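Local coordinates for protein catechol 2,3-dioxygenase (Rhodococcus sp., PDB 2WL9) that probably catalyses iron-dependent extradiol cleavage of catechol-type rings in the breakdown of aromatic hydrocarbons, at residues R44-W48 / H49-V53; D35-D39 / R40-R44; V14-L17 / D18-R21. All blocks are in the same frame, centred on the assembly; numbering follows the deposited sequence.

In the fold
All three contacts are local and lie in the N-terminal half of the chain, a region of the vicinal oxygen chelate type. Contacts 1 and 2 share Arg44. Contact 1 joins strand 40-44 to strand 52-56, and contact 2 joins the 35-39 loop to strand 40-44. Contact 1 is buried, and there a charged arginine is stacked on a tryptophan and paired with a carboxylate. Contact 2 lies at the surface and depends on acidic side chains of its loop. They touch where His49 NE2 meets Asp35 OD2. Contact 3 is partly buried and caps helix 17-24 through an amide. Its Leu17 and Arg21 pack on Ile41 of contact 2. It does not touch contact 1, with centres about 17 Å apart.

Contact 1 (R44-W48 / H49-V53); sequences RMDRW and HHRIV
The guanidinium of Arg51 lies flat on one face of the Trp48 indole, with the two planes only 1° apart. Arg51 CZ sits 3.4 Å from the centroid of the six-membered ring of Trp48, close to the ring normal, which makes a stacked cation-pi pair. At the edge of the same guanidinium is the Asp46 carboxylate. Asp46 OD2 and Arg51 NH1 form a salt bridge at 2.8 Å, but the hydrogen bond is bent (129°) and weak. Glu6 also pairs with Arg51, and Gly8 O accepts from its NE, so the cation is gripped on several sides. Thr142 is a second partner of Asp46 OD2.

The contact is the turn between the antiparallel strands 40-44 and 52-56. Within it Asp46 OD1 accepts from Trp48 N at 3.2 Å, an Asx turn. A classic beta bulge sets both Arg51 and Ile52 opposite Leu43.

Two bends in the Arg51 chain, at chi2 and chi3, fold the guanidinium back onto the indole face. Arg51 CG meets Met45 CB at 3.7 Å. Arg44 runs extended beside the turn. Its NE reaches Trp48 O at 3.1 Å and its NH2 reaches Arg47 O, both in the guanidinium plane, while Ser128 O takes NH1. His49 O lies 3.6 Å from Arg44 CB.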
loop_
_atom_site.group_PDB
_atom_site.type_symbol
_atom_site.label_atom_id
_atom_site.label_comp_id
_atom_site.label_asym_id
_atom_site.label_seq_id
_atom_site.Cartn_x
_atom_site.Cartn_y
_atom_site.Cartn_z
ATOM N N ARG C 44 -20.150 24.825 -16.891
ATOM C CA ARG C 44 -19.640 24.248 -15.653
ATOM C C ARG C 44 -19.002 22.895 -15.959
ATOM O O ARG C 44 -19.530 22.131 -16.770
ATOM C CB ARG C 44 -20.812 24.112 -14.678
ATOM C CG ARG C 44 -20.502 23.449 -13.365
ATOM C CD ARG C 44 -21.744 23.401 -12.498
ATOM N NE ARG C 44 -21.402 23.155 -11.102
ATOM C CZ ARG C 44 -22.141 22.454 -10.250
ATOM N NH1 ARG C 44 -23.276 21.883 -10.644
ATOM N NH2 ARG C 44 -21.720 22.298 -9.006
ATOM N N MET C 45 -17.861 22.609 -15.325
ATOM C CA MET C 45 -17.127 21.363 -15.574
ATOM C C MET C 45 -16.967 20.509 -14.315
ATOM O O MET C 45 -16.542 19.345 -14.393
ATOM C CB MET C 45 -15.729 21.657 -16.135
ATOM C CG MET C 45 -15.700 22.379 -17.475
ATOM S SD MET C 45 -14.027 22.865 -17.916
ATOM C CE MET C 45 -13.233 21.276 -18.171
ATOM N N ASP C 46 -17.286 21.088 -13.162
ATOM C CA ASP C 46 -17.032 20.443 -11.872
ATOM C C ASP C 46 -17.817 21.128 -10.755
ATOM O O ASP C 46 -18.822 21.777 -11.024
ATOM C CB ASP C 46 -15.525 20.410 -11.561
ATOM C CG ASP C 46 -14.894 21.804 -11.467
ATOM O OD1 ASP C 46 -15.606 22.825 -11.582
ATOM O OD2 ASP C 46 -13.659 21.875 -11.278
ATOM N N ARG C 47 -17.346 20.986 -9.516
ATOM C CA ARG C 47 -17.988 21.592 -8.341
ATOM C C ARG C 47 -18.190 23.115 -8.436
ATOM O O ARG C 47 -19.182 23.645 -7.927
ATOM C CB ARG C 47 -17.144 21.313 -7.104
ATOM C CG ARG C 47 -17.532 20.121 -6.245
ATOM C CD ARG C 47 -16.869 20.289 -4.857
ATOM N NE ARG C 47 -15.559 20.927 -5.003
ATOM C CZ ARG C 47 -14.937 21.660 -4.080
ATOM N NH1 ARG C 47 -15.468 21.871 -2.876
ATOM N NH2 ARG C 47 -13.760 22.186 -4.370
ATOM N N TRP C 48 -17.227 23.811 -9.042
ATOM C CA TRP C 48 -17.274 25.271 -9.180
ATOM C C TRP C 48 -18.541 25.703 -9.898
ATOM O O TRP C 48 -19.003 25.020 -10.813
ATOM C CB TRP C 48 -16.087 25.785 -10.000
ATOM C CG TRP C 48 -14.734 25.705 -9.351
ATOM C CD1 TRP C 48 -14.286 24.769 -8.445
ATOM C CD2 TRP C 48 -13.619 26.562 -9.626
ATOM N NE1 TRP C 48 -12.975 25.031 -8.107
ATOM C CE2 TRP C 48 -12.541 26.120 -8.823
ATOM C CE3 TRP C 48 -13.436 27.684 -10.454
ATOM C CZ2 TRP C 48 -11.285 26.753 -8.837
ATOM C CZ3 TRP C 48 -12.191 28.315 -10.465
ATOM C CH2 TRP C 48 -11.132 27.848 -9.660
ATOM N N HIS C 49 -19.096 26.840 -9.487
ATOM C CA HIS C 49 -20.235 27.426 -10.188
ATOM C C HIS C 49 -20.004 27.367 -11.701
ATOM O O HIS C 49 -20.902 26.960 -12.454
ATOM C CB HIS C 49 -20.459 28.872 -9.734
ATOM C CG HIS C 49 -21.501 29.593 -10.530
ATOM N ND1 HIS C 49 -21.186 30.417 -11.590
ATOM C CD2 HIS C 49 -22.851 29.603 -10.433
ATOM C CE1 HIS C 49 -22.297 30.910 -12.108
ATOM N NE2 HIS C 49 -23.320 30.438 -11.419
ATOM N N HIS C 50 -18.795 27.733 -12.135
ATOM C CA HIS C 50 -18.438 27.701 -13.560
ATOM C C HIS C 50 -16.928 27.699 -13.805
ATOM O O HIS C 50 -16.149 28.133 -12.946
ATOM C CB HIS C 50 -19.046 28.903 -14.297
ATOM C CG HIS C 50 -18.410 30.208 -13.935
ATOM N ND1 HIS C 50 -18.778 30.929 -12.822
ATOM C CD2 HIS C 50 -17.415 30.910 -14.526
ATOM C CE1 HIS C 50 -18.042 32.022 -12.744
ATOM N NE2 HIS C 50 -17.202 32.032 -13.761
ATOM N N ARG C 51 -16.533 27.232 -14.994
ATOM C CA ARG C 51 -15.155 27.396 -15.463
ATOM C C ARG C 51 -15.079 28.383 -16.634
ATOM O O ARG C 51 -14.018 28.944 -16.916
ATOM C CB ARG C 51 -14.524 26.058 -15.888
ATOM C CG ARG C 51 -14.506 24.910 -14.846
ATOM C CD ARG C 51 -14.189 25.324 -13.407
ATOM N NE ARG C 51 -12.823 25.790 -13.214
ATOM C CZ ARG C 51 -11.913 25.239 -12.404
ATOM N NH1 ARG C 51 -12.184 24.176 -11.663
ATOM N NH2 ARG C 51 -10.713 25.786 -12.323
ATOM N N ILE C 52 -16.194 28.566 -17.332
ATOM C CA ILE C 52 -16.240 29.437 -18.505
ATOM C C ILE C 52 -17.491 30.311 -18.473
ATOM O O ILE C 52 -18.580 29.834 -18.163
ATOM C CB ILE C 52 -16.185 28.627 -19.850
ATOM C CG1 ILE C 52 -14.987 27.666 -19.877
ATOM C CG2 ILE C 52 -16.107 29.566 -21.069
ATOM C CD1 ILE C 52 -14.990 26.656 -21.042
ATOM N N VAL C 53 -17.303 31.591 -18.792
ATOM C CA VAL C 53 -18.405 32.539 -18.955
ATOM C C VAL C 53 -18.536 32.848 -20.431
ATOM O O VAL C 53 -17.559 33.208 -21.082
ATOM C CB VAL C 53 -18.160 33.871 -18.200
ATOM C CG1 VAL C 53 -19.438 34.700 -18.144
ATOM C CG2 VAL C 53 -17.661 33.612 -16.801
#

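Contact 2 (D35-D39 / R40-R44)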
loop_
_atom_site.group_PDB
_atom_site.type_symbol
_atom_site.label_atom_id
_atom_site.label_comp_id
_atom_site.label_asym_id
_atom_site.label_seq_id
_atom_site.Cartn_x
_atom_site.Cartn_y
_atom_site.Cartn_z
ATOM N N ASP C 35 -28.161 31.818 -14.903
ATOM C CA ASP C 35 -28.600 32.512 -13.698
ATOM C C ASP C 35 -29.567 33.657 -13.989
ATOM O O ASP C 35 -29.884 34.454 -13.104
ATOM C CB ASP C 35 -27.392 32.999 -12.899
ATOM C CG ASP C 35 -26.638 31.855 -12.237
ATOM O OD1 ASP C 35 -27.269 30.820 -11.917
ATOM O OD2 ASP C 35 -25.417 31.994 -12.040
ATOM N N GLY C 36 -30.031 33.727 -15.232
ATOM C CA GLY C 36 -31.051 34.688 -15.627
ATOM C C GLY C 36 -30.476 36.029 -16.024
ATOM O O GLY C 36 -31.210 37.002 -16.173
ATOM N N GLU C 37 -29.157 36.082 -16.181
ATOM C CA GLU C 37 -28.505 37.281 -16.678
ATOM C C GLU C 37 -28.820 37.426 -18.150
ATOM O O GLU C 37 -28.710 36.472 -18.927
ATOM C CB GLU C 37 -26.998 37.235 -16.435
ATOM C CG GLU C 37 -26.615 37.552 -14.995
ATOM C CD GLU C 37 -25.301 36.922 -14.584
ATOM O OE1 GLU C 37 -24.470 37.625 -13.969
ATOM O OE2 GLU C 37 -25.100 35.721 -14.870
ATOM N N ASP C 38 -29.225 38.634 -18.521
ATOM C CA ASP C 38 -29.702 38.926 -19.863
ATOM C C ASP C 38 -28.617 38.831 -20.939
ATOM O O ASP C 38 -28.932 38.723 -22.124
ATOM C CB ASP C 38 -30.384 40.306 -19.892
ATOM C CG ASP C 38 -29.616 41.369 -19.104
ATOM O OD1 ASP C 38 -28.744 41.014 -18.270
ATOM O OD2 ASP C 38 -29.895 42.570 -19.312
ATOM N N ASP C 39 -27.349 38.837 -20.530
ATOM C CA ASP C 39 -26.252 38.939 -21.491
ATOM C C ASP C 39 -25.231 37.806 -21.454
ATOM O O ASP C 39 -24.290 37.802 -22.244
ATOM C CB ASP C 39 -25.535 40.291 -21.349
ATOM C CG ASP C 39 -24.818 40.456 -20.007
ATOM O OD1 ASP C 39 -25.052 39.659 -19.069
ATOM O OD2 ASP C 39 -24.010 41.400 -19.895
ATOM N N ARG C 40 -25.412 36.855 -20.544
ATOM C CA ARG C 40 -24.413 35.811 -20.348
ATOM C C ARG C 40 -24.978 34.518 -19.774
ATOM O O ARG C 40 -26.000 34.518 -19.092
ATOM C CB ARG C 40 -23.270 36.329 -19.470
ATOM C CG ARG C 40 -23.628 36.523 -18.005
ATOM C CD ARG C 40 -22.567 37.344 -17.296
ATOM N NE ARG C 40 -22.676 38.756 -17.650
ATOM C CZ ARG C 40 -21.816 39.695 -17.266
ATOM N NH1 ARG C 40 -20.768 39.376 -16.509
ATOM N NH2 ARG C 40 -22.007 40.951 -17.642
ATOM N N ILE C 41 -24.300 33.418 -20.083
ATOM C CA ILE C 41 -24.533 32.137 -19.428
ATOM C C ILE C 41 -23.170 31.538 -19.082
ATOM O O ILE C 41 -22.131 32.139 -19.389
ATOM C CB ILE C 41 -25.377 31.168 -20.302
ATOM C CG1 ILE C 41 -24.688 30.891 -21.640
ATOM C CG2 ILE C 41 -26.801 31.703 -20.490
ATOM C CD1 ILE C 41 -25.249 29.698 -22.387
ATOM N N TYR C 42 -23.170 30.378 -18.432
ATOM C CA TYR C 42 -21.924 29.773 -17.956
ATOM C C TYR C 42 -21.807 28.305 -18.343
ATOM O O TYR C 42 -22.807 27.602 -18.501
ATOM C CB TYR C 42 -21.789 29.887 -16.430
ATOM C CG TYR C 42 -21.989 31.277 -15.865
ATOM C CD1 TYR C 42 -20.903 32.087 -15.536
ATOM C CD2 TYR C 42 -23.275 31.776 -15.658
ATOM C CE1 TYR C 42 -21.095 33.368 -15.026
ATOM C CE2 TYR C 42 -23.479 33.041 -15.158
ATOM C CZ TYR C 42 -22.391 33.833 -14.839
ATOM O OH TYR C 42 -22.621 35.087 -14.340
ATOM N N LEU C 43 -20.570 27.843 -18.478
ATOM C CA LEU C 43 -20.325 26.424 -18.682
ATOM C C LEU C 43 -19.605 25.887 -17.459
ATOM O O LEU C 43 -18.592 26.423 -17.038
ATOM C CB LEU C 43 -19.515 26.182 -19.960
ATOM C CG LEU C 43 -20.137 26.673 -21.274
ATOM C CD1 LEU C 43 -19.105 26.630 -22.412
ATOM C CD2 LEU C 43 -21.389 25.890 -21.645
ATOM N N ARG C 44 -20.150 24.825 -16.891
ATOM C CA ARG C 44 -19.640 24.248 -15.653
ATOM C C ARG C 44 -19.002 22.895 -15.959
ATOM O O ARG C 44 -19.530 22.131 -16.770
ATOM C CB ARG C 44 -20.812 24.112 -14.678
ATOM C CG ARG C 44 -20.502 23.449 -13.365
ATOM C CD ARG C 44 -21.744 23.401 -12.498
ATOM N NE ARG C 44 -21.402 23.155 -11.102
ATOM C CZ ARG C 44 -22.141 22.454 -10.250
ATOM N NH1 ARG C 44 -23.276 21.883 -10.644
ATOM N NH2 ARG C 44 -21.720 22.298 -9.006
#
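This is the loop of the beta hairpin formed by strands 31-33 and 40-44, at one edge of the sheet of the N-terminal half. Acidic side chains of the loop meet Arg40 and Tyr42 of strand 40-44. Tyr42 OH donates to Glu37 OE2 at 2.6 Å and uses the syn lone pair of that oxygen. The carboxylate and the phenol ring are nearly coplanar, 24° apart, and OE2 sits at the ring edge. An extended chain beyond CG carries the Glu37 carboxylate to the phenol OH. Arg101 is a long, weak ion partner of the same OE2.

Asp35 comes to the Tyr42 ring obliquely, with Asp35 OD2 3.8 Å from Tyr42 CE2. Its stronger partners are Arg101, in a salt bridge, and His49, in a hydrogen bond. His49 also meets the Tyr42 ring edge-to-face, which ties the turn to the next hairpin. On the Tyr42 ring His50 packs as well.

Arg40 and Asp39 are sequence neighbours whose side chains lie alongside each other and point the same way. For both, CG stands between the backbone N and the carbonyl carbon (chi1 72° for Arg40, 66° for Asp39). The chi3 bend of Arg40 then turns its NE edge to the carboxylate. Glu99 forms a salt bridge with NH1 of the same guanidinium. Glu37 OE1 is 4.2 Å from Arg40 NE, an attraction of charges with no N-H aimed at it.

Arg40 and Asp39 form a salt bridge through two hydrogen bonds, side-on, one nitrogen to each oxygen. Arg40 NE donates to Asp39 OD1 at 2.9 Å, from above the carboxylate plane, and Arg40 NH2 donates to Asp39 OD2 at 3.0 Å on its syn side.

Contact 3 (V14-L17 / D18-R21); sequences VSNL and DAWR
Asn16 turns its side-chain amide back over the first turn of helix 17-24. With CG opposite the backbone N (chi1 -171°), Asn16 OD1 comes within 2.9 Å of Ala19 N and accepts its hydrogen in a fairly straight bond. The N-H comes from well above the amide plane, 67° out of it, and not along a lone pair. The other branch, Asn16 ND2, rests 3.4 Å from Ala19 CB.

Val14 meets Trp20 obliquely. Its CG1 lies over one face of the indole, 3.2 Å from NE1 of Trp20. This methyl is opposite the carbonyl carbon of Val14 (chi1 -56°), which points it at the pyrrole part of the ring. At the indole edge Asn16 O lies 3.4 Å from Trp20 CD1, and this carbonyl also takes a weak bond from Trp20 N. A water accepts from Asn16 N and, weakly, from Trp20 NE1. Ser258 is the stronger partner of NE1, and Trp262 also meets the indole.

The Leu17 side chain packs on Ile41, Leu54 and Ala56 of the sheet. Its carbonyl accepts from Arg21 N at 3.1 Å, one residue after the weak Trp20 N to Asn16 O bond. Arg21 CG is 3.3 Å from Leu17 O. The Val14-Trp20 packing joins the end of strand 6-14 to the helix, while the bond from Ala19 N to Asn16 OD1 is a helix N-cap.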
loop_
_atom_site.group_PDB
_atom_site.type_symbol
_atom_site.label_atom_id
_atom_site.label_comp_id
_atom_site.label_asym_id
_atom_site.label_seq_id
_atom_site.Cartn_x
_atom_site.Cartn_y
_atom_site.Cartn_z
ATOM N N VAL C 14 -18.956 35.530 -27.491
ATOM C CA VAL C 14 -19.557 34.657 -28.506
ATOM C C VAL C 14 -20.697 35.369 -29.257
ATOM O O VAL C 14 -21.289 36.311 -28.732
ATOM C CB VAL C 14 -20.043 33.305 -27.903
ATOM C CG1 VAL C 14 -18.900 32.582 -27.195
ATOM C CG2 VAL C 14 -21.199 33.510 -26.939
ATOM N N SER C 15 -20.981 34.921 -30.481
ATOM C CA SER C 15 -22.048 35.514 -31.284
ATOM C C SER C 15 -23.316 34.667 -31.264
ATOM O O SER C 15 -24.408 35.172 -31.542
ATOM C CB SER C 15 -21.583 35.741 -32.724
ATOM O OG SER C 15 -21.187 34.529 -33.343
ATOM N N ASN C 16 -23.160 33.383 -30.975
ATOM C CA ASN C 16 -24.260 32.436 -30.937
ATOM C C ASN C 16 -24.315 31.550 -29.710
ATOM O O ASN C 16 -23.695 30.549 -29.685
ATOM C CB ASN C 16 -24.184 31.545 -32.167
ATOM C CG ASN C 16 -25.404 30.647 -32.368
ATOM O OD1 ASN C 16 -26.177 30.441 -31.516
ATOM N ND2 ASN C 16 -25.516 30.118 -33.528
ATOM N N LEU C 17 -25.122 31.926 -28.745
ATOM C CA LEU C 17 -25.331 31.192 -27.536
ATOM C C LEU C 17 -25.954 29.814 -27.765
ATOM O O LEU C 17 -25.569 28.881 -27.157
ATOM C CB LEU C 17 -26.117 32.035 -26.545
ATOM C CG LEU C 17 -25.573 32.314 -25.152
ATOM C CD1 LEU C 17 -24.104 32.274 -25.021
ATOM C CD2 LEU C 17 -26.141 33.550 -24.535
ATOM N N ASP C 18 -26.908 29.722 -28.669
ATOM C CA ASP C 18 -27.552 28.468 -28.961
ATOM C C ASP C 18 -26.592 27.401 -29.485
ATOM O O ASP C 18 -26.650 26.306 -29.081
ATOM C CB ASP C 18 -28.652 28.680 -30.003
ATOM C CG ASP C 18 -29.948 29.131 -29.404
ATOM O OD1 ASP C 18 -29.951 29.506 -28.241
ATOM O OD2 ASP C 18 -30.959 29.096 -30.097
ATOM N N ALA C 19 -25.711 27.767 -30.375
ATOM C CA ALA C 19 -24.751 26.812 -30.931
ATOM C C ALA C 19 -23.756 26.338 -29.873
ATOM O O ALA C 19 -23.394 25.164 -29.843
ATOM C CB ALA C 19 -24.023 27.413 -32.128
ATOM N N TRP C 20 -23.337 27.259 -29.004
ATOM C CA TRP C 20 -22.388 26.963 -27.921
ATOM C C TRP C 20 -22.940 26.008 -26.866
ATOM O O TRP C 20 -22.218 25.132 -26.378
ATOM C CB TRP C 20 -21.905 28.257 -27.260
ATOM C CG TRP C 20 -20.659 28.788 -27.879
ATOM C CD1 TRP C 20 -20.556 29.824 -28.760
ATOM C CD2 TRP C 20 -19.330 28.299 -27.673
ATOM N NE1 TRP C 20 -19.242 30.017 -29.111
ATOM C CE2 TRP C 20 -18.468 29.092 -28.461
ATOM C CE3 TRP C 20 -18.785 27.265 -26.901
ATOM C CZ2 TRP C 20 -17.087 28.890 -28.493
ATOM C CZ3 TRP C 20 -17.411 27.062 -26.938
ATOM C CH2 TRP C 20 -16.577 27.873 -27.726
ATOM N N ARG C 21 -24.208 26.179 -26.508
ATOM C CA ARG C 21 -24.894 25.218 -25.641
ATOM C C ARG C 21 -24.876 23.840 -26.293
ATOM O O ARG C 21 -24.417 22.873 -25.689
ATOM C CB ARG C 21 -26.337 25.662 -25.364
ATOM C CG ARG C 21 -26.429 26.980 -24.603
ATOM C CD ARG C 21 -27.865 27.394 -24.337
ATOM N NE ARG C 21 -28.531 26.470 -23.422
ATOM C CZ ARG C 21 -29.373 26.839 -22.461
ATOM N NH1 ARG C 21 -29.647 28.121 -22.259
ATOM N NH2 ARG C 21 -29.927 25.921 -21.684
HETATM O O HOH W 1 -20.389 31.924 -31.412
#